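Local atomic coordinates of metallo-beta-lactamase (Serratia marcescens, PDB entry 5AXR), a protein that probably hydrolyses the beta-lactam ring of antibiotics at a two-zinc site, as a subclass B3 metallo-beta-lactamase. Residues 71-76 with 96-101. Numbering follows the deposited sequence.
Sequences THSHED and AANVDT. With ZN (zinc ion), chain B; ZN (zinc ion), chain C; NA (sodium ion), chain E; COM (1-thioethanesulfonic acid), chain J.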
ATOM      1  N   THR A  71      -4.341   0.876   0.591  1.00 15.85           N
ATOM      2  CA  THR A  71      -4.189   0.087  -0.628  1.00 16.30           C
ATOM      3  C   THR A  71      -5.329  -0.941  -0.717  1.00 19.84           C
ATOM      4  O   THR A  71      -6.226  -0.837  -1.564  1.00 16.79           O
ATOM      5  CB  THR A  71      -2.820  -0.634  -0.677  1.00 14.93           C
ATOM      6  OG1 THR A  71      -2.550  -1.352   0.552  1.00 14.04           O
ATOM      7  CG2 THR A  71      -1.694   0.396  -0.935  1.00 14.76           C
ATOM      8  N   HIS A  72      -5.375  -1.828   0.271  1.00 18.69           N
ATOM      9  CA  HIS A  72      -6.510  -2.717   0.428  1.00 17.99           C
ATOM     10  C   HIS A  72      -6.731  -3.117   1.877  1.00 19.69           C
ATOM     11  O   HIS A  72      -5.829  -3.040   2.752  1.00 15.10           O
ATOM     12  CB  HIS A  72      -6.379  -3.951  -0.489  1.00 16.17           C
ATOM     13  CG  HIS A  72      -5.324  -4.929  -0.062  1.00 15.91           C
ATOM     14  ND1 HIS A  72      -3.987  -4.764  -0.349  1.00 15.03           N
ATOM     15  CD2 HIS A  72      -5.410  -6.070   0.667  1.00 16.21           C
ATOM     16  CE1 HIS A  72      -3.302  -5.780   0.143  1.00 15.52           C
ATOM     17  NE2 HIS A  72      -4.137  -6.581   0.774  1.00 13.77           N
ATOM     18  N   SER A  73      -7.917  -3.663   2.100  1.00 19.57           N
ATOM     19  CA  SER A  73      -8.443  -3.814   3.436  1.00 21.47           C
ATOM     20  C   SER A  73      -8.219  -5.210   3.997  1.00 22.16           C
ATOM     21  O   SER A  73      -9.175  -5.867   4.400  1.00 30.71           O
ATOM     22  CB  SER A  73      -9.949  -3.502   3.412  1.00 24.64           C
ATOM     23  OG  SER A  73     -10.624  -4.277   2.427  1.00 24.10           O
ATOM     24  N   HIS A  74      -6.989  -5.704   3.938  1.00 18.46           N
ATOM     25  CA  HIS A  74      -6.619  -6.877   4.713  1.00 18.37           C
ATOM     26  C   HIS A  74      -5.907  -6.409   5.959  1.00 19.69           C
ATOM     27  O   HIS A  74      -5.302  -5.335   5.959  1.00 16.62           O
ATOM     28  CB  HIS A  74      -5.697  -7.807   3.928  1.00 17.95           C
ATOM     29  CG  HIS A  74      -6.394  -8.585   2.868  1.00 17.67           C
ATOM     30  ND1 HIS A  74      -5.750  -9.030   1.740  1.00 19.84           N
ATOM     31  CD2 HIS A  74      -7.700  -8.874   2.690  1.00 18.61           C
ATOM     32  CE1 HIS A  74      -6.599  -9.700   0.987  1.00 21.52           C
ATOM     33  NE2 HIS A  74      -7.805  -9.555   1.503  1.00 21.54           N
ATOM     34  N   GLU A  75      -5.890  -7.279   6.970  1.00 20.03           N
ATOM     35  CA  GLU A  75      -5.451  -6.918   8.322  1.00 23.06           C
ATOM     36  C   GLU A  75      -3.992  -6.536   8.382  1.00 19.11           C
ATOM     37  O   GLU A  75      -3.571  -5.810   9.283  1.00 19.32           O
ATOM     38  CB  GLU A  75      -5.652  -8.075   9.302  1.00 23.69           C
ATOM     39  CG  GLU A  75      -5.599  -7.609  10.760  1.00 30.84           C
ATOM     40  CD  GLU A  75      -4.217  -7.654  11.437  1.00 33.65           C
ATOM     41  OE1 GLU A  75      -3.977  -6.824  12.357  1.00 26.63           O
ATOM     42  OE2 GLU A  75      -3.406  -8.564  11.131  1.00 38.92           O
ATOM     43  N   ASP A  76      -3.192  -7.152   7.523  1.00 17.47           N
ATOM     44  CA  ASP A  76      -1.780  -6.867   7.533  1.00 17.22           C
ATOM     45  C   ASP A  76      -1.419  -5.470   7.000  1.00 16.32           C
ATOM     46  O   ASP A  76      -0.348  -4.969   7.325  1.00 20.14           O
ATOM     47  CB  ASP A  76      -0.977  -7.986   6.877  1.00 15.66           C
ATOM     48  CG  ASP A  76      -1.317  -8.193   5.426  1.00 15.27           C
ATOM     49  OD1 ASP A  76      -2.479  -8.021   5.021  1.00 14.48           O
ATOM     50  OD2 ASP A  76      -0.399  -8.592   4.706  1.00 15.14           O
ATOM     51  N   ALA A  96     -14.001   2.335  -3.246  1.00 22.25           N
ATOM     52  CA  ALA A  96     -15.412   2.281  -2.813  1.00 27.21           C
ATOM     53  C   ALA A  96     -15.736   0.964  -2.153  1.00 26.17           C
ATOM     54  O   ALA A  96     -16.252   0.926  -1.035  1.00 27.06           O
ATOM     55  CB  ALA A  96     -16.329   2.498  -3.999  1.00 26.39           C
ATOM     56  N   ALA A  97     -15.268  -0.105  -2.785  1.00 25.62           N
ATOM     57  CA  ALA A  97     -15.606  -1.459  -2.376  1.00 25.74           C
ATOM     58  C   ALA A  97     -14.891  -1.938  -1.113  1.00 26.50           C
ATOM     59  O   ALA A  97     -15.285  -2.947  -0.528  1.00 25.64           O
ATOM     60  CB  ALA A  97     -15.340  -2.418  -3.519  1.00 31.12           C
ATOM     61  N   ASN A  98     -13.890  -1.207  -0.636  1.00 25.86           N
ATOM     62  CA  ASN A  98     -13.270  -1.599   0.625  1.00 23.35           C
ATOM     63  C   ASN A  98     -13.695  -0.692   1.775  1.00 23.83           C
ATOM     64  O   ASN A  98     -13.335  -0.958   2.920  1.00 23.28           O
ATOM     65  CB  ASN A  98     -11.747  -1.625   0.495  1.00 23.74           C
ATOM     66  CG  ASN A  98     -11.245  -2.743  -0.425  1.00 22.88           C
ATOM     67  OD1 ASN A  98     -12.015  -3.536  -0.996  1.00 20.28           O
ATOM     68  ND2 ASN A  98      -9.940  -2.826  -0.548  1.00 19.55           N
ATOM     69  N   VAL A  99     -14.473   0.352   1.474  1.00 22.25           N
ATOM     70  CA  VAL A  99     -14.830   1.356   2.479  1.00 28.76           C
ATOM     71  C   VAL A  99     -15.484   0.721   3.715  1.00 29.62           C
ATOM     72  O   VAL A  99     -15.060   0.964   4.854  1.00 28.75           O
ATOM     73  CB  VAL A  99     -15.745   2.451   1.916  1.00 26.21           C
ATOM     74  CG1 VAL A  99     -16.357   3.256   3.046  1.00 29.23           C
ATOM     75  CG2 VAL A  99     -14.962   3.387   1.012  1.00 27.60           C
ATOM     76  N   ASP A 100     -16.415  -0.197   3.490  1.00 34.76           N
ATOM     77  CA  ASP A 100     -17.171  -0.773   4.606  1.00 34.86           C
ATOM     78  C   ASP A 100     -16.310  -1.674   5.471  1.00 30.00           C
ATOM     79  O   ASP A 100     -16.408  -1.646   6.697  1.00 30.18           O
ATOM     80  CB  ASP A 100     -18.418  -1.513   4.112  1.00 39.55           C
ATOM     81  CG  ASP A 100     -19.558  -0.563   3.793  1.00 46.08           C
ATOM     82  OD1 ASP A 100     -19.829   0.364   4.607  1.00 48.01           O
ATOM     83  OD2 ASP A 100     -20.147  -0.707   2.704  1.00 51.97           O
ATOM     84  N   THR A 101     -15.427  -2.431   4.835  1.00 26.74           N
ATOM     85  CA  THR A 101     -14.493  -3.271   5.563  1.00 26.87           C
ATOM     86  C   THR A 101     -13.639  -2.448   6.513  1.00 25.57           C
ATOM     87  O   THR A 101     -13.389  -2.873   7.633  1.00 23.72           O
ATOM     88  CB  THR A 101     -13.584  -4.035   4.597  1.00 28.68           C
ATOM     89  OG1 THR A 101     -14.399  -4.786   3.692  1.00 29.98           O
ATOM     90  CG2 THR A 101     -12.647  -4.973   5.353  1.00 30.67           C
TER
HETATM   91 ZN    ZN B 301      -3.877  -8.643   1.006  1.00 17.86          ZN
HETATM   92 ZN    ZN C 302      -0.568  -8.336   2.723  1.00 17.60          ZN
HETATM   93 NA    NA E 304      -8.309   0.961  -1.227  1.00 26.72          NA
HETATM   94  C1  COM J 309      -2.552 -10.742   2.898  1.00 34.15           C
HETATM   95  C2  COM J 309      -1.309 -11.437   3.476  1.00 39.78           C
HETATM   96  S1  COM J 309      -2.164  -9.567   1.569  1.00 27.35           S
HETATM   97  S2  COM J 309      -0.644 -12.592   2.464  1.00 39.64           S
HETATM   98  O1S COM J 309      -1.852 -13.344   1.652  1.00 36.68           O
HETATM   99  O2S COM J 309       0.080 -13.539   3.253  1.00 37.55           O
HETATM  100  O3S COM J 309       0.251 -11.960   1.517  1.00 37.25           O
HETATM  101  O   HOH W   1     -12.655  -5.841   1.078  1.00 49.35           O
HETATM  102  O   HOH W   2      -8.811  -0.450   1.028  1.00 19.34           O
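Ser-73 fits between Asn-98 and Thr-101, its CB 3.6 Å from Thr-101 CG2 and its OG 3.3 Å from Asn-98 CG. Thr-101 CG2 gives Ser-73 CB an apolar neighbour, and a side chain as short as serine lets the two backbones come close. Water rather than a direct bond links the polar ends: one molecule is hydrogen-bonded to Ser-73 OG at 2.9 Å, donates to Asn-98 OD1 and makes a weak hydrogen bond with Thr-101 OG1. Asn-98 suits its place because its amide both accepts and donates; ND2 lies 3.7 Å from His-72 CB, is hydrogen-bonded to Thr-151 OG1 and donates to a second water, a ligand of the sodium ion that Thr-71 O also binds.

Ser-73 centres an inverse gamma turn, whose flanking histidines turn to grip one zinc, His-72 by NE2 (2.1 Å) and His-74 by ND1 (2.0 Å). CG of His-72 stands between the backbone N and the carbonyl carbon (chi1 72°), which carries the ring away from Asn-98 to the zinc; Asp-174 OD1 accepts a hydrogen bond from ND1. COM S1 bridges the two zincs; His-150 completes the first, and Asp-76 OD2, His-77 and His-215 the second. Residues 72-77 are the HXHXDH motif of the metallo-beta-lactamase fold.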